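Local coordinates for PLP-Dependent L-Arginine Hydroxylase MppP (Streptomyces wadayamensis, PDB 6C9B) that oxidises L-arginine as a PLP-dependent oxidase, giving 4-hydroxy-2-ketoarginine and 2-ketoarginine, at the interface of chains A and B. Residues are numbered along the deposited sequence; one frame, centred on the assembly and turned at random. Chains: chain A/B, PLP-Dependent L-Arginine Hydroxylase MppP.

Contact 1: the interface of chains A and B. Residues chain A 34, 42, 45, 225-226, 228, 261; chain B 45-46, 49, 257.
B:Trp49 pushes its indole from helix 45-54 of chain B into an apolar pocket of chain A, where A:Val42 and A:Leu45 pack on one side of the ring system and A:Leu226 caps the other. CG of B:Trp49, anti to the backbone N (chi1 -170°), carries the indole away from its helix and into the slot. The two methyls of A:Val42 divide one face between them. CG1, anti to its backbone N (chi1 169°), lies over the five-membered ring, 3.6 Å from B:Trp49 CG, while CG2 lies over the six-membered ring. A:Leu45 lies across the indole and extends this face toward the CE3 edge, bringing CD1 to 3.6 Å from B:Trp49 CE3. It also meets its symmetry counterpart B:Leu45, the CB atoms of the two lying 4.0 Å apart. Toward the pyrrole N-H the same face is continued by A:Leu34, whose CD1 is 3.6 Å from B:Trp49 NE1, a carbon neighbour and not an acceptor.

On the opposite face, CD1 of A:Leu226 sits 3.4 Å above the indole plane of B:Trp49, over the middle of the bicycle, and makes CH-pi contacts with the five- and six-membered rings alike. A:Leu228 extends this face at CZ3 of B:Trp49, which its CD1 methyl touches at 3.7 Å while also meeting CD2 of B:Leu257. The loop behind A:Leu228 is tied within chain A by the A:Thr225 hydroxyl OG1, which donates to A:Leu228 O at 2.7 Å. This hydrophobic lock, repeated by the twofold axis, joins the N-terminal helices of the two subunits and helps hold the dimer together.

Contact 2: the interface of chains A and B. Residues chain A 247-249, 251-252; chain B 10, 12-13, 16.
A:Ser248, near the end of helix 243-250, places its hydroxyl against two side-chain amides of chain B. OG accepts from B:Asn10 ND2 at 2.8 Å, a nearly straight bond (168° at the hydrogen), and from B:Gln13 NE2 at 3.2 Å; it lies close to both amide planes. The serine OG stands between its own backbone N and carbonyl carbon (chi1 73°), which turns it toward this amide pair. B:Asn10 is oriented in turn from within its own chain: its OD1 accepts from the backbone N of B:Gln13 at 2.9 Å, almost in line with the carbonyl bond, a cap on the start of helix 11-16 that leaves ND2 directed at the serine. B:Thr12 sits against the backbone carbonyl of A:Ser248, with CB, OG1 and CG2 each 3.4 Å from its O; the bond from OG1 is weak.

Packing is also close around B:Tyr16. Its phenol OH donates to the backbone carbonyl O of A:Leu251 at 2.9 Å, in the carbonyl plane. B:Tyr16 OH also lies beside the ring of A:Tyr247, 3.3 Å from CE1. Two groups of chain A touch the phenol from the same side of its plane, both beyond its edge: the CD1 methyl of A:Leu252, 3.7 Å from B:Tyr16 CD1, and the CB of A:Ser248, near CE2 and the hydroxyl. The leucine and tyrosine side chains run antiparallel alongside one another, and the A:Leu252 carbonyl carbon meets the ring edge in plane.

The margin holds more loosely. A:Asp249 adds a weak, bent bond, OD1 to B:Asn10 ND2, with 126° at the hydrogen. The contact holds residues 10 to 16 of chain B against chain A. Since B:Thr12 is a residue of the pocket for the hydroxylated keto-acid product, this may also help shape that pocket.

Contact 1: the interface of chains A and B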
ATOM      1  N   LEU A  34      13.152 -13.384  15.957  1.00 28.67           N
ATOM      2  CA  LEU A  34      11.903 -14.069  16.259  1.00 27.51           C
ATOM      3  C   LEU A  34      12.026 -14.842  17.560  1.00 30.26           C
ATOM      4  O   LEU A  34      13.074 -15.415  17.864  1.00 28.86           O
ATOM      5  CB  LEU A  34      11.552 -15.056  15.149  1.00 25.66           C
ATOM      6  CG  LEU A  34      11.258 -14.477  13.755  1.00 28.34           C
ATOM      7  CD1 LEU A  34      11.312 -15.571  12.715  1.00 34.21           C
ATOM      8  CD2 LEU A  34       9.911 -13.808  13.717  1.00 33.25           C
ATOM      9  N   VAL A  42       6.705 -19.039  11.209  1.00 26.10           N
ATOM     10  CA  VAL A  42       7.465 -18.878   9.970  1.00 22.66           C
ATOM     11  C   VAL A  42       7.769 -20.228   9.322  1.00 23.33           C
ATOM     12  O   VAL A  42       7.664 -20.379   8.100  1.00 26.95           O
ATOM     13  CB  VAL A  42       8.752 -18.080  10.252  1.00 27.67           C
ATOM     14  CG1 VAL A  42       9.688 -18.117   9.057  1.00 30.21           C
ATOM     15  CG2 VAL A  42       8.377 -16.639  10.620  1.00 25.60           C
ATOM     16  N   LEU A  45       4.960 -21.336   7.164  1.00 24.79           N
ATOM     17  CA  LEU A  45       4.473 -20.499   6.077  1.00 25.03           C
ATOM     18  C   LEU A  45       3.924 -21.279   4.891  1.00 22.17           C
ATOM     19  O   LEU A  45       2.935 -20.814   4.295  1.00 23.29           O
ATOM     20  CB  LEU A  45       5.585 -19.541   5.624  1.00 24.02           C
ATOM     21  CG  LEU A  45       5.595 -18.206   6.338  1.00 31.11           C
ATOM     22  CD1 LEU A  45       6.843 -17.419   5.982  1.00 28.58           C
ATOM     23  CD2 LEU A  45       4.362 -17.401   5.946  1.00 30.04           C
ATOM     24  N   THR A 225       8.315  -8.974  11.608  1.00 23.03           N
ATOM     25  CA  THR A 225       7.718  -9.727  10.514  1.00 23.44           C
ATOM     26  C   THR A 225       8.251  -9.299   9.150  1.00 20.87           C
ATOM     27  O   THR A 225       7.559  -9.468   8.145  1.00 22.29           O
ATOM     28  CB  THR A 225       6.199  -9.553  10.531  1.00 22.41           C
ATOM     29  OG1 THR A 225       5.904  -8.158  10.414  1.00 23.84           O
ATOM     30  CG2 THR A 225       5.581 -10.102  11.807  1.00 25.96           C
ATOM     31  N   LEU A 226       9.452  -8.731   9.086  1.00 22.27           N
ATOM     32  CA  LEU A 226      10.044  -8.309   7.814  1.00 21.78           C
ATOM     33  C   LEU A 226       9.132  -7.327   7.098  1.00 22.10           C
ATOM     34  O   LEU A 226       9.035  -7.325   5.861  1.00 23.77           O
ATOM     35  CB  LEU A 226      10.362  -9.498   6.902  1.00 22.37           C
ATOM     36  CG  LEU A 226      11.353 -10.490   7.524  1.00 22.98           C
ATOM     37  CD1 LEU A 226      11.505 -11.689   6.630  1.00 27.14           C
ATOM     38  CD2 LEU A 226      12.716  -9.824   7.798  1.00 27.11           C
ATOM     39  N   LEU A 228       6.001  -7.218   6.948  1.00 20.71           N
ATOM     40  CA  LEU A 228       4.733  -7.802   6.537  1.00 20.70           C
ATOM     41  C   LEU A 228       3.697  -7.412   7.581  1.00 20.27           C
ATOM     42  O   LEU A 228       3.797  -7.797   8.759  1.00 21.81           O
ATOM     43  CB  LEU A 228       4.858  -9.318   6.419  1.00 17.14           C
ATOM     44  CG  LEU A 228       5.883  -9.763   5.379  1.00 18.91           C
ATOM     45  CD1 LEU A 228       6.185 -11.243   5.546  1.00 23.00           C
ATOM     46  CD2 LEU A 228       5.368  -9.491   3.970  1.00 19.72           C
ATOM     47  N   LEU A 261      -0.786 -14.383   8.719  1.00 19.52           N
ATOM     48  CA  LEU A 261       0.370 -14.161   9.576  1.00 20.43           C
ATOM     49  C   LEU A 261       0.007 -13.287  10.772  1.00 22.73           C
ATOM     50  O   LEU A 261       0.421 -13.561  11.901  1.00 21.98           O
ATOM     51  CB  LEU A 261       1.490 -13.523   8.749  1.00 21.08           C
ATOM     52  CG  LEU A 261       2.931 -13.585   9.220  1.00 41.41           C
ATOM     53  CD1 LEU A 261       3.411 -15.017   9.153  1.00 39.87           C
ATOM     54  CD2 LEU A 261       3.798 -12.695   8.338  1.00 47.68           C
TER
ATOM     55  N   LEU B  45       9.940 -20.900   1.689  1.00 27.52           N
ATOM     56  CA  LEU B  45       9.698 -19.610   2.328  1.00 24.80           C
ATOM     57  C   LEU B  45      10.427 -19.446   3.655  1.00 25.60           C
ATOM     58  O   LEU B  45      10.870 -18.324   3.940  1.00 27.34           O
ATOM     59  CB  LEU B  45       8.196 -19.392   2.539  1.00 23.42           C
ATOM     60  CG  LEU B  45       7.472 -18.779   1.355  1.00 29.14           C
ATOM     61  CD1 LEU B  45       5.984 -18.909   1.554  1.00 33.26           C
ATOM     62  CD2 LEU B  45       7.875 -17.323   1.211  1.00 32.84           C
ATOM     63  N   PRO B  46      10.571 -20.462   4.505  1.00 25.13           N
ATOM     64  CA  PRO B  46      11.367 -20.252   5.731  1.00 27.21           C
ATOM     65  C   PRO B  46      12.834 -19.952   5.455  1.00 27.85           C
ATOM     66  O   PRO B  46      13.463 -19.230   6.243  1.00 29.55           O
ATOM     67  CB  PRO B  46      11.191 -21.571   6.505  1.00 30.19           C
ATOM     68  CG  PRO B  46       9.908 -22.155   5.954  1.00 30.87           C
ATOM     69  CD  PRO B  46       9.881 -21.762   4.510  1.00 27.44           C
ATOM     70  N   TRP B  49      12.909 -16.396   4.327  1.00 22.47           N
ATOM     71  CA  TRP B  49      12.749 -15.537   5.502  1.00 23.35           C
ATOM     72  C   TRP B  49      14.090 -15.318   6.196  1.00 24.13           C
ATOM     73  O   TRP B  49      14.494 -14.182   6.476  1.00 26.51           O
ATOM     74  CB  TRP B  49      11.746 -16.162   6.467  1.00 21.83           C
ATOM     75  CG  TRP B  49      11.346 -15.235   7.598  1.00 25.01           C
ATOM     76  CD1 TRP B  49      12.148 -14.820   8.620  1.00 25.22           C
ATOM     77  CD2 TRP B  49      10.069 -14.614   7.817  1.00 21.49           C
ATOM     78  NE1 TRP B  49      11.459 -13.989   9.456  1.00 23.67           N
ATOM     79  CE2 TRP B  49      10.184 -13.830   8.981  1.00 20.85           C
ATOM     80  CE3 TRP B  49       8.843 -14.635   7.145  1.00 21.99           C
ATOM     81  CZ2 TRP B  49       9.120 -13.084   9.492  1.00 22.63           C
ATOM     82  CZ3 TRP B  49       7.794 -13.871   7.650  1.00 23.27           C
ATOM     83  CH2 TRP B  49       7.937 -13.126   8.813  1.00 22.28           C
ATOM     84  N   LEU B 257      11.152 -10.026   2.110  1.00 22.50           N
ATOM     85  CA  LEU B 257      10.631 -11.337   1.736  1.00 20.93           C
ATOM     86  C   LEU B 257       9.871 -11.267   0.420  1.00 22.50           C
ATOM     87  O   LEU B 257       9.952 -12.189  -0.401  1.00 21.18           O
ATOM     88  CB  LEU B 257       9.723 -11.889   2.834  1.00 22.69           C
ATOM     89  CG  LEU B 257       9.265 -13.335   2.574  1.00 23.35           C
ATOM     90  CD1 LEU B 257      10.410 -14.293   2.787  1.00 28.41           C
ATOM     91  CD2 LEU B 257       8.110 -13.732   3.477  1.00 30.01           C
TER

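Contact 2: the interface of chains A and B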
ATOM      1  N   TYR A 247     -10.272   4.275  -0.457  1.00 15.34           N
ATOM      2  CA  TYR A 247      -9.678   2.962  -0.227  1.00 15.48           C
ATOM      3  C   TYR A 247      -9.797   2.076  -1.468  1.00 17.36           C
ATOM      4  O   TYR A 247      -8.817   1.469  -1.915  1.00 17.03           O
ATOM      5  CB  TYR A 247     -10.355   2.302   0.982  1.00 14.30           C
ATOM      6  CG  TYR A 247      -9.933   0.860   1.227  1.00 14.69           C
ATOM      7  CD1 TYR A 247     -10.601  -0.180   0.587  1.00 20.22           C
ATOM      8  CD2 TYR A 247      -8.874   0.559   2.059  1.00 14.34           C
ATOM      9  CE1 TYR A 247     -10.204  -1.491   0.774  1.00 18.18           C
ATOM     10  CE2 TYR A 247      -8.480  -0.770   2.273  1.00 17.27           C
ATOM     11  CZ  TYR A 247      -9.163  -1.777   1.614  1.00 16.37           C
ATOM     12  OH  TYR A 247      -8.771  -3.089   1.805  1.00 17.33           O
ATOM     13  N   SER A 248     -10.997   1.989  -2.038  1.00 15.87           N
ATOM     14  CA  SER A 248     -11.227   1.133  -3.191  1.00 16.85           C
ATOM     15  C   SER A 248     -10.531   1.641  -4.461  1.00 15.70           C
ATOM     16  O   SER A 248     -10.258   0.842  -5.362  1.00 18.25           O
ATOM     17  CB  SER A 248     -12.735   0.974  -3.406  1.00 21.98           C
ATOM     18  OG  SER A 248     -13.370   2.130  -3.931  1.00 21.97           O
ATOM     19  N   ASP A 249     -10.213   2.926  -4.544  1.00 15.12           N
ATOM     20  CA  ASP A 249      -9.356   3.419  -5.621  1.00 16.42           C
ATOM     21  C   ASP A 249      -7.925   2.905  -5.497  1.00 17.04           C
ATOM     22  O   ASP A 249      -7.227   2.735  -6.518  1.00 22.19           O
ATOM     23  CB  ASP A 249      -9.330   4.939  -5.609  1.00 16.30           C
ATOM     24  CG  ASP A 249     -10.686   5.593  -5.960  1.00 19.82           C
ATOM     25  OD1 ASP A 249     -11.559   4.960  -6.583  1.00 20.21           O
ATOM     26  OD2 ASP A 249     -10.838   6.792  -5.623  1.00 20.65           O
ATOM     27  N   LEU A 251      -6.845  -0.030  -3.380  1.00 16.67           N
ATOM     28  CA  LEU A 251      -6.597  -1.473  -3.317  1.00 16.03           C
ATOM     29  C   LEU A 251      -7.879  -2.286  -3.148  1.00 19.53           C
ATOM     30  O   LEU A 251      -8.908  -1.807  -2.654  1.00 20.28           O
ATOM     31  CB  LEU A 251      -5.611  -1.820  -2.191  1.00 16.39           C
ATOM     32  CG  LEU A 251      -6.087  -1.662  -0.744  1.00 17.63           C
ATOM     33  CD1 LEU A 251      -5.144  -2.427   0.166  1.00 15.95           C
ATOM     34  CD2 LEU A 251      -6.111  -0.204  -0.285  1.00 21.69           C
ATOM     35  N   LEU A 252      -7.771  -3.540  -3.593  1.00 16.95           N
ATOM     36  CA  LEU A 252      -8.797  -4.568  -3.444  1.00 18.82           C
ATOM     37  C   LEU A 252      -8.755  -5.178  -2.047  1.00 23.24           C
ATOM     38  O   LEU A 252      -9.763  -5.726  -1.579  1.00 26.15           O
ATOM     39  CB  LEU A 252      -8.561  -5.651  -4.497  1.00 23.20           C
ATOM     40  CG  LEU A 252      -9.531  -6.831  -4.621  1.00 37.53           C
ATOM     41  CD1 LEU A 252     -10.941  -6.382  -4.980  1.00 44.78           C
ATOM     42  CD2 LEU A 252      -8.983  -7.811  -5.659  1.00 44.75           C
TER
ATOM     43  N   ASN B  10     -17.144   1.922  -8.663  1.00 32.01           N
ATOM     44  CA  ASN B  10     -15.975   1.703  -9.507  1.00 28.95           C
ATOM     45  C   ASN B  10     -15.813   0.199  -9.683  1.00 30.77           C
ATOM     46  O   ASN B  10     -16.530  -0.591  -9.064  1.00 31.74           O
ATOM     47  CB  ASN B  10     -14.711   2.365  -8.911  1.00 32.87           C
ATOM     48  CG  ASN B  10     -14.366   1.842  -7.516  1.00 39.41           C
ATOM     49  OD1 ASN B  10     -14.584   0.672  -7.215  1.00 31.03           O
ATOM     50  ND2 ASN B  10     -13.820   2.712  -6.664  1.00 34.11           N
ATOM     51  N   THR B  12     -13.447  -1.847  -8.810  1.00 40.67           N
ATOM     52  CA  THR B  12     -12.986  -2.561  -7.623  1.00 48.85           C
ATOM     53  C   THR B  12     -14.155  -2.939  -6.720  1.00 37.21           C
ATOM     54  O   THR B  12     -14.163  -4.020  -6.123  1.00 34.06           O
ATOM     55  CB  THR B  12     -11.954  -1.701  -6.885  1.00 41.83           C
ATOM     56  OG1 THR B  12     -10.845  -1.473  -7.766  1.00 34.21           O
ATOM     57  CG2 THR B  12     -11.448  -2.376  -5.583  1.00 36.84           C
ATOM     58  N   GLN B  13     -15.168  -2.073  -6.626  1.00 34.56           N
ATOM     59  CA  GLN B  13     -16.328  -2.399  -5.798  1.00 41.96           C
ATOM     60  C   GLN B  13     -17.158  -3.526  -6.406  1.00 42.36           C
ATOM     61  O   GLN B  13     -17.756  -4.315  -5.663  1.00 44.62           O
ATOM     62  CB  GLN B  13     -17.156  -1.133  -5.557  1.00 34.73           C
ATOM     63  CG  GLN B  13     -16.379  -0.117  -4.698  1.00 34.76           C
ATOM     64  CD  GLN B  13     -17.203   1.083  -4.331  1.00 48.74           C
ATOM     65  OE1 GLN B  13     -18.410   1.081  -4.532  1.00 34.12           O
ATOM     66  NE2 GLN B  13     -16.560   2.121  -3.787  1.00 51.58           N
ATOM     67  N   TYR B  16     -15.171  -6.606  -5.203  1.00 39.08           N
ATOM     68  CA  TYR B  16     -15.367  -7.051  -3.820  1.00 40.94           C
ATOM     69  C   TYR B  16     -16.414  -8.154  -3.745  1.00 40.20           C
ATOM     70  O   TYR B  16     -16.320  -9.064  -2.907  1.00 36.07           O
ATOM     71  CB  TYR B  16     -15.806  -5.886  -2.916  1.00 34.42           C
ATOM     72  CG  TYR B  16     -14.750  -4.828  -2.694  1.00 48.22           C
ATOM     73  CD1 TYR B  16     -13.421  -5.179  -2.548  1.00 37.89           C
ATOM     74  CD2 TYR B  16     -15.086  -3.476  -2.628  1.00 49.90           C
ATOM     75  CE1 TYR B  16     -12.435  -4.221  -2.343  1.00 41.11           C
ATOM     76  CE2 TYR B  16     -14.105  -2.501  -2.432  1.00 43.40           C
ATOM     77  CZ  TYR B  16     -12.778  -2.881  -2.297  1.00 43.30           C
ATOM     78  OH  TYR B  16     -11.779  -1.938  -2.116  1.00 31.26           O
TER

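About 27 Å separates the centres of the C-alpha atoms of contact 1 and contact 2, and they have no residue in common. Both lie on the same twofold dimer interface and each recurs with the chains exchanged. They differ in character: contact 1 is mainly apolar, with no polar pair across it close enough to bond, whereas contact 2 relies largely on hydrogen bonds. In chain A, helix 243-250 of contact 2 is followed closely by helix 256-292, which contributes to contact 1, so a short stretch of chain connects the two regions. Together they would anchor the N-terminal part of each subunit at separate points, in a dimer whose product pocket includes residues of that part.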